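Local structure of SIRV coat protein (Sulfolobus islandicus rudivirus 1 variant YNP, 3F2E) at residues A[48-60]-A[75-89]. The protein is a viral coat protein whose C-terminal four-helix-bundle domain probably helps build the shell around the genome of a rudivirus. Sequence-based numbering, arbitrary orientation. Where two conformers were deposited one is given.
Sequences GGPALVNMINGLK and DAVTDIITGSPTGYV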
ATOM      1  N   GLY A  48     -12.395   8.660  -1.289  1.00 23.40           N
ATOM      2  CA  GLY A  48     -12.544   8.228   0.091  1.00 20.23           C
ATOM      3  C   GLY A  48     -13.904   7.639   0.424  1.00 22.62           C
ATOM      4  O   GLY A  48     -14.935   8.086  -0.089  1.00 25.35           O
ATOM      5  N   GLY A  49     -13.910   6.639   1.299  1.00 16.59           N
ATOM      6  CA  GLY A  49     -15.152   6.035   1.746  1.00 17.04           C
ATOM      7  C   GLY A  49     -15.031   4.554   2.047  1.00 15.19           C
ATOM      8  O   GLY A  49     -13.959   3.964   1.873  1.00 15.83           O
ATOM      9  N   PRO A  50     -16.129   3.940   2.507  1.00 15.50           N
ATOM     10  CA  PRO A  50     -16.105   2.513   2.847  1.00 13.85           C
ATOM     11  C   PRO A  50     -15.712   1.597   1.674  1.00 14.88           C
ATOM     12  O   PRO A  50     -15.112   0.546   1.913  1.00 14.44           O
ATOM     13  CB  PRO A  50     -17.540   2.240   3.313  1.00 15.95           C
ATOM     14  CG  PRO A  50     -17.982   3.569   3.898  1.00 14.49           C
ATOM     15  CD  PRO A  50     -17.375   4.595   2.956  1.00 17.86           C
ATOM     16  N   ALA A  51     -16.035   1.968   0.436  1.00 14.63           N
ATOM     17  CA  ALA A  51     -15.622   1.130  -0.695  1.00 17.31           C
ATOM     18  C   ALA A  51     -14.091   1.038  -0.795  1.00 13.51           C
ATOM     19  O   ALA A  51     -13.531  -0.044  -0.974  1.00 13.86           O
ATOM     20  CB  ALA A  51     -16.231   1.639  -2.009  1.00 18.16           C
ATOM     21  N   LEU A  52     -13.418   2.174  -0.662  1.00 14.21           N
ATOM     22  CA  LEU A  52     -11.958   2.196  -0.694  1.00 11.39           C
ATOM     23  C   LEU A  52     -11.387   1.381   0.469  1.00 13.48           C
ATOM     24  O   LEU A  52     -10.435   0.624   0.291  1.00 13.14           O
ATOM     25  CB  LEU A  52     -11.440   3.634  -0.637  1.00 14.38           C
ATOM     26  CG  LEU A  52      -9.919   3.793  -0.598  1.00 14.00           C
ATOM     27  CD1 LEU A  52      -9.289   3.221  -1.861  1.00 14.94           C
ATOM     28  CD2 LEU A  52      -9.551   5.263  -0.423  1.00 14.32           C
ATOM     29  N   VAL A  53     -11.969   1.540   1.659  1.00 12.52           N
ATOM     30  CA  VAL A  53     -11.532   0.776   2.833  1.00 12.99           C
ATOM     31  C   VAL A  53     -11.714  -0.737   2.627  1.00 13.80           C
ATOM     32  O   VAL A  53     -10.848  -1.526   3.009  1.00 13.24           O
ATOM     33  CB  VAL A  53     -12.245   1.264   4.122  1.00 11.43           C
ATOM     34  CG1 VAL A  53     -11.898   0.374   5.314  1.00 14.23           C
ATOM     35  CG2 VAL A  53     -11.875   2.721   4.398  1.00 14.50           C
ATOM     36  N   ASN A  54     -12.832  -1.139   2.016  1.00 12.19           N
ATOM     37  CA  ASN A  54     -13.020  -2.539   1.624  1.00 13.58           C
ATOM     38  C   ASN A  54     -11.866  -3.017   0.742  1.00 12.04           C
ATOM     39  O   ASN A  54     -11.256  -4.059   1.003  1.00 12.91           O
ATOM     40  CB  ASN A  54     -14.337  -2.729   0.856  1.00 13.77           C
ATOM     41  CG  ASN A  54     -15.556  -2.795   1.769  1.00 17.20           C
ATOM     42  OD1 ASN A  54     -16.641  -2.329   1.407  1.00 21.34           O
ATOM     43  ND2 ASN A  54     -15.388  -3.380   2.939  1.00 17.85           N
ATOM     44  N   MET A  55     -11.580  -2.254  -0.307  1.00 13.16           N
ATOM     45  CA  MET A  55     -10.531  -2.616  -1.257  1.00 12.01           C
ATOM     46  C   MET A  55      -9.176  -2.740  -0.565  1.00 12.73           C
ATOM     47  O   MET A  55      -8.454  -3.714  -0.772  1.00 13.54           O
ATOM     48  CB  MET A  55     -10.469  -1.585  -2.388  1.00 12.78           C
ATOM     49  CG  MET A  55      -9.603  -1.967  -3.577  1.00 17.44           C
ATOM     50  SD  MET A  55     -10.231  -3.402  -4.489  1.00 19.90           S
ATOM     51  CE  MET A  55      -8.863  -4.500  -4.230  0.53 23.96           C
ATOM     52  N   ILE A  56      -8.834  -1.754   0.260  1.00 12.41           N
ATOM     53  CA  ILE A  56      -7.549  -1.776   0.951  1.00 14.55           C
ATOM     54  C   ILE A  56      -7.448  -2.943   1.936  1.00 15.38           C
ATOM     55  O   ILE A  56      -6.444  -3.664   1.953  1.00 13.31           O
ATOM     56  CB  ILE A  56      -7.252  -0.426   1.639  1.00 14.02           C
ATOM     57  CG1 ILE A  56      -7.079   0.658   0.570  1.00 14.93           C
ATOM     58  CG2 ILE A  56      -6.000  -0.530   2.494  1.00 17.25           C
ATOM     59  CD1 ILE A  56      -6.996   2.074   1.125  1.00 16.03           C
ATOM     60  N   ASN A  57      -8.493  -3.151   2.735  1.00 12.65           N
ATOM     61  CA  ASN A  57      -8.520  -4.281   3.659  1.00 12.90           C
ATOM     62  C   ASN A  57      -8.354  -5.622   2.926  1.00 13.60           C
ATOM     63  O   ASN A  57      -7.630  -6.512   3.391  1.00 13.78           O
ATOM     64  CB  ASN A  57      -9.811  -4.276   4.487  1.00 13.88           C
ATOM     65  CG  ASN A  57      -9.764  -3.290   5.647  1.00 15.93           C
ATOM     66  OD1 ASN A  57      -8.689  -2.920   6.123  1.00 17.73           O
ATOM     67  ND2 ASN A  57     -10.940  -2.867   6.115  1.00 16.45           N
ATOM     68  N   GLY A  58      -9.025  -5.763   1.785  1.00 12.55           N
ATOM     69  CA  GLY A  58      -8.923  -6.975   0.979  1.00 12.52           C
ATOM     70  C   GLY A  58      -7.516  -7.192   0.442  1.00 13.67           C
ATOM     71  O   GLY A  58      -6.974  -8.299   0.526  1.00 15.35           O
ATOM     72  N   LEU A  59      -6.919  -6.131  -0.098  1.00 11.79           N
ATOM     73  CA  LEU A  59      -5.561  -6.212  -0.640  1.00 11.47           C
ATOM     74  C   LEU A  59      -4.560  -6.580   0.455  1.00 14.59           C
ATOM     75  O   LEU A  59      -3.660  -7.390   0.230  1.00 12.88           O
ATOM     76  CB  LEU A  59      -5.153  -4.889  -1.301  1.00 13.78           C
ATOM     77  CG  LEU A  59      -5.848  -4.513  -2.614  1.00 13.74           C
ATOM     78  CD1 LEU A  59      -5.518  -3.086  -3.006  1.00 16.43           C
ATOM     79  CD2 LEU A  59      -5.472  -5.493  -3.730  1.00 16.36           C
ATOM     80  N   LYS A  60      -4.708  -5.978   1.638  1.00 13.44           N
ATOM     81  CA  LYS A  60      -3.809  -6.285   2.758  1.00 11.22           C
ATOM     82  C   LYS A  60      -3.851  -7.775   3.077  1.00 14.06           C
ATOM     83  O   LYS A  60      -2.818  -8.451   3.118  1.00 14.25           O
ATOM     84  CB  LYS A  60      -4.179  -5.478   4.004  1.00 12.35           C
ATOM     85  CG  LYS A  60      -3.756  -4.006   3.965  1.00 13.00           C
ATOM     86  CD  LYS A  60      -4.273  -3.270   5.191  1.00 14.07           C
ATOM     87  CE  LYS A  60      -3.755  -1.840   5.263  1.00 14.29           C
ATOM     88  NZ  LYS A  60      -4.383  -1.131   6.432  1.00 13.04           N
ATOM     89  N   ASP A  75       0.736  -1.292   6.173  1.00 14.58           N
ATOM     90  CA  ASP A  75       0.119  -0.127   6.815  1.00 13.57           C
ATOM     91  C   ASP A  75       0.892   1.155   6.490  1.00 15.67           C
ATOM     92  O   ASP A  75       0.306   2.187   6.168  1.00 14.41           O
ATOM     93  CB  ASP A  75       0.044  -0.305   8.336  1.00 14.42           C
ATOM     94  CG  ASP A  75      -1.036  -1.280   8.763  1.00 23.10           C
ATOM     95  OD1 ASP A  75      -1.841  -1.715   7.907  1.00 16.22           O
ATOM     96  OD2 ASP A  75      -1.083  -1.608   9.970  1.00 22.49           O
ATOM     97  N   ALA A  76       2.217   1.082   6.582  1.00 13.58           N
ATOM     98  CA  ALA A  76       3.060   2.246   6.301  1.00 14.90           C
ATOM     99  C   ALA A  76       2.933   2.731   4.851  1.00 14.59           C
ATOM    100  O   ALA A  76       2.901   3.937   4.587  1.00 15.90           O
ATOM    101  CB  ALA A  76       4.511   1.937   6.641  1.00 15.84           C
ATOM    102  N   VAL A  77       2.871   1.786   3.915  1.00 14.58           N
ATOM    103  CA  VAL A  77       2.661   2.107   2.507  1.00 14.57           C
ATOM    104  C   VAL A  77       1.278   2.732   2.281  1.00 14.59           C
ATOM    105  O   VAL A  77       1.137   3.720   1.560  1.00 15.20           O
ATOM    106  CB  VAL A  77       2.845   0.850   1.621  1.00 13.00           C
ATOM    107  CG1 VAL A  77       2.344   1.098   0.203  1.00 15.54           C
ATOM    108  CG2 VAL A  77       4.317   0.418   1.619  1.00 13.01           C
ATOM    109  N   THR A  78       0.257   2.158   2.914  1.00 13.57           N
ATOM    110  CA  THR A  78      -1.091   2.716   2.823  1.00 15.19           C
ATOM    111  C   THR A  78      -1.101   4.158   3.337  1.00 16.10           C
ATOM    112  O   THR A  78      -1.709   5.052   2.740  1.00 14.30           O
ATOM    113  CB  THR A  78      -2.100   1.862   3.613  1.00 14.04           C
ATOM    114  OG1 THR A  78      -2.065   0.507   3.130  1.00 13.86           O
ATOM    115  CG2 THR A  78      -3.516   2.427   3.464  1.00 15.46           C
ATOM    116  N   ASP A  79      -0.391   4.381   4.436  1.00 13.22           N
ATOM    117  CA  ASP A  79      -0.336   5.698   5.053  1.00 15.12           C
ATOM    118  C   ASP A  79       0.304   6.760   4.154  1.00 16.43           C
ATOM    119  O   ASP A  79      -0.198   7.884   4.049  1.00 16.21           O
ATOM    120  CB  ASP A  79       0.422   5.640   6.375  1.00 14.48           C
ATOM    121  CG  ASP A  79       0.504   7.002   7.042  1.00 22.68           C
ATOM    122  OD1 ASP A  79      -0.536   7.473   7.554  1.00 20.19           O
ATOM    123  OD2 ASP A  79       1.600   7.612   7.025  1.00 21.69           O
ATOM    124  N   ILE A  80       1.419   6.418   3.515  1.00 13.89           N
ATOM    125  CA  ILE A  80       2.142   7.418   2.725  1.00 15.71           C
ATOM    126  C   ILE A  80       1.383   7.750   1.435  1.00 18.25           C
ATOM    127  O   ILE A  80       1.478   8.856   0.909  1.00 18.92           O
ATOM    128  CB  ILE A  80       3.620   7.000   2.462  1.00 15.74           C
ATOM    129  CG1 ILE A  80       4.466   8.230   2.110  1.00 21.50           C
ATOM    130  CG2 ILE A  80       3.717   5.927   1.387  1.00 18.57           C
ATOM    131  CD1 ILE A  80       5.966   8.001   2.214  1.00 22.46           C
ATOM    132  N   ILE A  81       0.592   6.796   0.951  1.00 14.44           N
ATOM    133  CA  ILE A  81      -0.193   7.013  -0.261  1.00 19.35           C
ATOM    134  C   ILE A  81      -1.528   7.731  -0.018  1.00 17.94           C
ATOM    135  O   ILE A  81      -1.892   8.640  -0.774  1.00 19.88           O
ATOM    136  CB  ILE A  81      -0.430   5.687  -1.021  1.00 18.27           C
ATOM    137  CG1 ILE A  81       0.904   5.109  -1.495  1.00 18.44           C
ATOM    138  CG2 ILE A  81      -1.357   5.914  -2.215  1.00 19.97           C
ATOM    139  CD1 ILE A  81       0.801   3.696  -2.058  1.00 18.92           C
ATOM    140  N   THR A  82      -2.239   7.349   1.042  1.00 16.80           N
ATOM    141  CA  THR A  82      -3.589   7.866   1.299  1.00 17.73           C
ATOM    142  C   THR A  82      -3.697   8.892   2.427  1.00 18.80           C
ATOM    143  O   THR A  82      -4.678   9.636   2.494  1.00 18.26           O
ATOM    144  CB  THR A  82      -4.580   6.729   1.644  1.00 18.47           C
ATOM    145  OG1 THR A  82      -4.329   6.259   2.975  1.00 18.79           O
ATOM    146  CG2 THR A  82      -4.454   5.584   0.659  1.00 18.55           C
ATOM    147  N   GLY A  83      -2.714   8.909   3.325  1.00 17.88           N
ATOM    148  CA  GLY A  83      -2.755   9.770   4.497  1.00 19.28           C
ATOM    149  C   GLY A  83      -3.161   9.071   5.789  1.00 19.79           C
ATOM    150  O   GLY A  83      -3.096   9.663   6.871  1.00 21.74           O
ATOM    151  N   SER A  84      -3.589   7.811   5.674  0.75 16.25           N
ATOM    152  CA  SER A  84      -4.026   7.008   6.820  0.75 16.99           C
ATOM    153  C   SER A  84      -3.533   5.569   6.656  0.75 14.46           C
ATOM    154  O   SER A  84      -3.567   5.036   5.551  0.75 16.29           O
ATOM    155  CB  SER A  84      -5.558   7.012   6.919  0.75 16.93           C
ATOM    156  OG  SER A  84      -6.033   6.004   7.802  0.75 15.99           O
ATOM    157  N   PRO A  85      -3.060   4.945   7.748  1.00 15.05           N
ATOM    158  CA  PRO A  85      -2.557   3.566   7.686  1.00 15.56           C
ATOM    159  C   PRO A  85      -3.661   2.576   7.354  1.00 18.39           C
ATOM    160  O   PRO A  85      -3.378   1.475   6.869  1.00 17.55           O
ATOM    161  CB  PRO A  85      -2.062   3.315   9.115  1.00 20.32           C
ATOM    162  CG  PRO A  85      -2.836   4.304   9.948  1.00 24.62           C
ATOM    163  CD  PRO A  85      -2.876   5.522   9.090  1.00 20.70           C
ATOM    164  N   THR A  86      -4.907   2.963   7.622  1.00 17.05           N
ATOM    165  CA  THR A  86      -6.039   2.066   7.408  1.00 19.58           C
ATOM    166  C   THR A  86      -6.936   2.542   6.267  1.00 21.99           C
ATOM    167  O   THR A  86      -8.014   1.984   6.040  1.00 23.58           O
ATOM    168  CB  THR A  86      -6.856   1.847   8.703  1.00 17.46           C
ATOM    169  OG1 THR A  86      -6.991   3.088   9.412  1.00 22.95           O
ATOM    170  CG2 THR A  86      -6.153   0.827   9.600  1.00 24.23           C
ATOM    171  N   GLY A  87      -6.482   3.577   5.559  1.00 20.02           N
ATOM    172  CA  GLY A  87      -7.123   4.038   4.336  1.00 18.51           C
ATOM    173  C   GLY A  87      -8.290   5.015   4.451  1.00 18.95           C
ATOM    174  O   GLY A  87      -9.003   5.242   3.473  1.00 17.98           O
ATOM    175  N   TYR A  88      -8.490   5.598   5.631  1.00 17.31           N
ATOM    176  CA  TYR A  88      -9.512   6.629   5.780  1.00 18.06           C
ATOM    177  C   TYR A  88      -9.138   7.881   4.995  1.00 17.22           C
ATOM    178  O   TYR A  88      -8.060   8.445   5.185  1.00 18.13           O
ATOM    179  CB  TYR A  88      -9.722   7.011   7.247  1.00 16.36           C
ATOM    180  CG  TYR A  88     -10.620   8.222   7.398  1.00 17.97           C
ATOM    181  CD1 TYR A  88     -11.992   8.122   7.195  1.00 16.52           C
ATOM    182  CD2 TYR A  88     -10.094   9.466   7.717  1.00 24.01           C
ATOM    183  CE1 TYR A  88     -12.818   9.222   7.327  1.00 18.09           C
ATOM    184  CE2 TYR A  88     -10.911  10.578   7.845  1.00 27.74           C
ATOM    185  CZ  TYR A  88     -12.273  10.448   7.649  1.00 24.97           C
ATOM    186  OH  TYR A  88     -13.086  11.552   7.776  1.00 26.84           O
ATOM    187  N   VAL A  89     -10.041   8.304   4.118  1.00 15.68           N
ATOM    188  CA  VAL A  89      -9.885   9.528   3.349  1.00 18.70           C
ATOM    189  C   VAL A  89     -11.218  10.266   3.386  1.00 21.73           C
ATOM    190  O   VAL A  89     -12.263   9.681   3.098  1.00 20.83           O
ATOM    191  CB  VAL A  89      -9.511   9.227   1.885  1.00 21.70           C
ATOM    192  CG1 VAL A  89      -9.452  10.512   1.071  1.00 25.25           C
ATOM    193  CG2 VAL A  89      -8.186   8.466   1.816  1.00 19.96           C
TER
HETATM  194  O   HOH W   1      -7.128  -0.692   5.812  1.00 23.66           O
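In this four-helix bundle the segments 50-60 and 75-82 of the last two helices run nearly antiparallel, at 150°, and the chain after helix 71-82 turns back along helix 50-67, so that K60 and I56 meet both a helix and a returning tail. The K60 chain, extended beyond CG, crosses D75 at about a right angle. Its NZ approaches D75 OD1 from above the carboxylate plane at 3.0 Å, a salt bridge, and donates a hydrogen bond to P85 O, 2.8 Å away in the carbonyl plane, on a lone pair. A water accepts from the same NZ and donates to N57 OD1 and T86 O. Deeper in, I56, with chi1 at -66°, sets CG1 beside the backbone N and CG2 anti to it; CG2 then meets T78 CG2 tip to tip at 4.0 Å, while T78 OG1 bonds to L74 O. I56 CD1 lies 3.8 Å from G87 CA. Farther along, L52 CD2 touches V89 CG2 at 4.1 Å, and the L52 side chain also packs against helix 29-46. Just before helix 50-67, G48 CA makes a CA-H...O contact of 3.4 Å with V89 O. The K60 ammonium thus joins its helix to D75, P85 O and, through water, T86 O; D75 probably stabilises its charge, while I56, L52 and V89 supply apolar packing alongside.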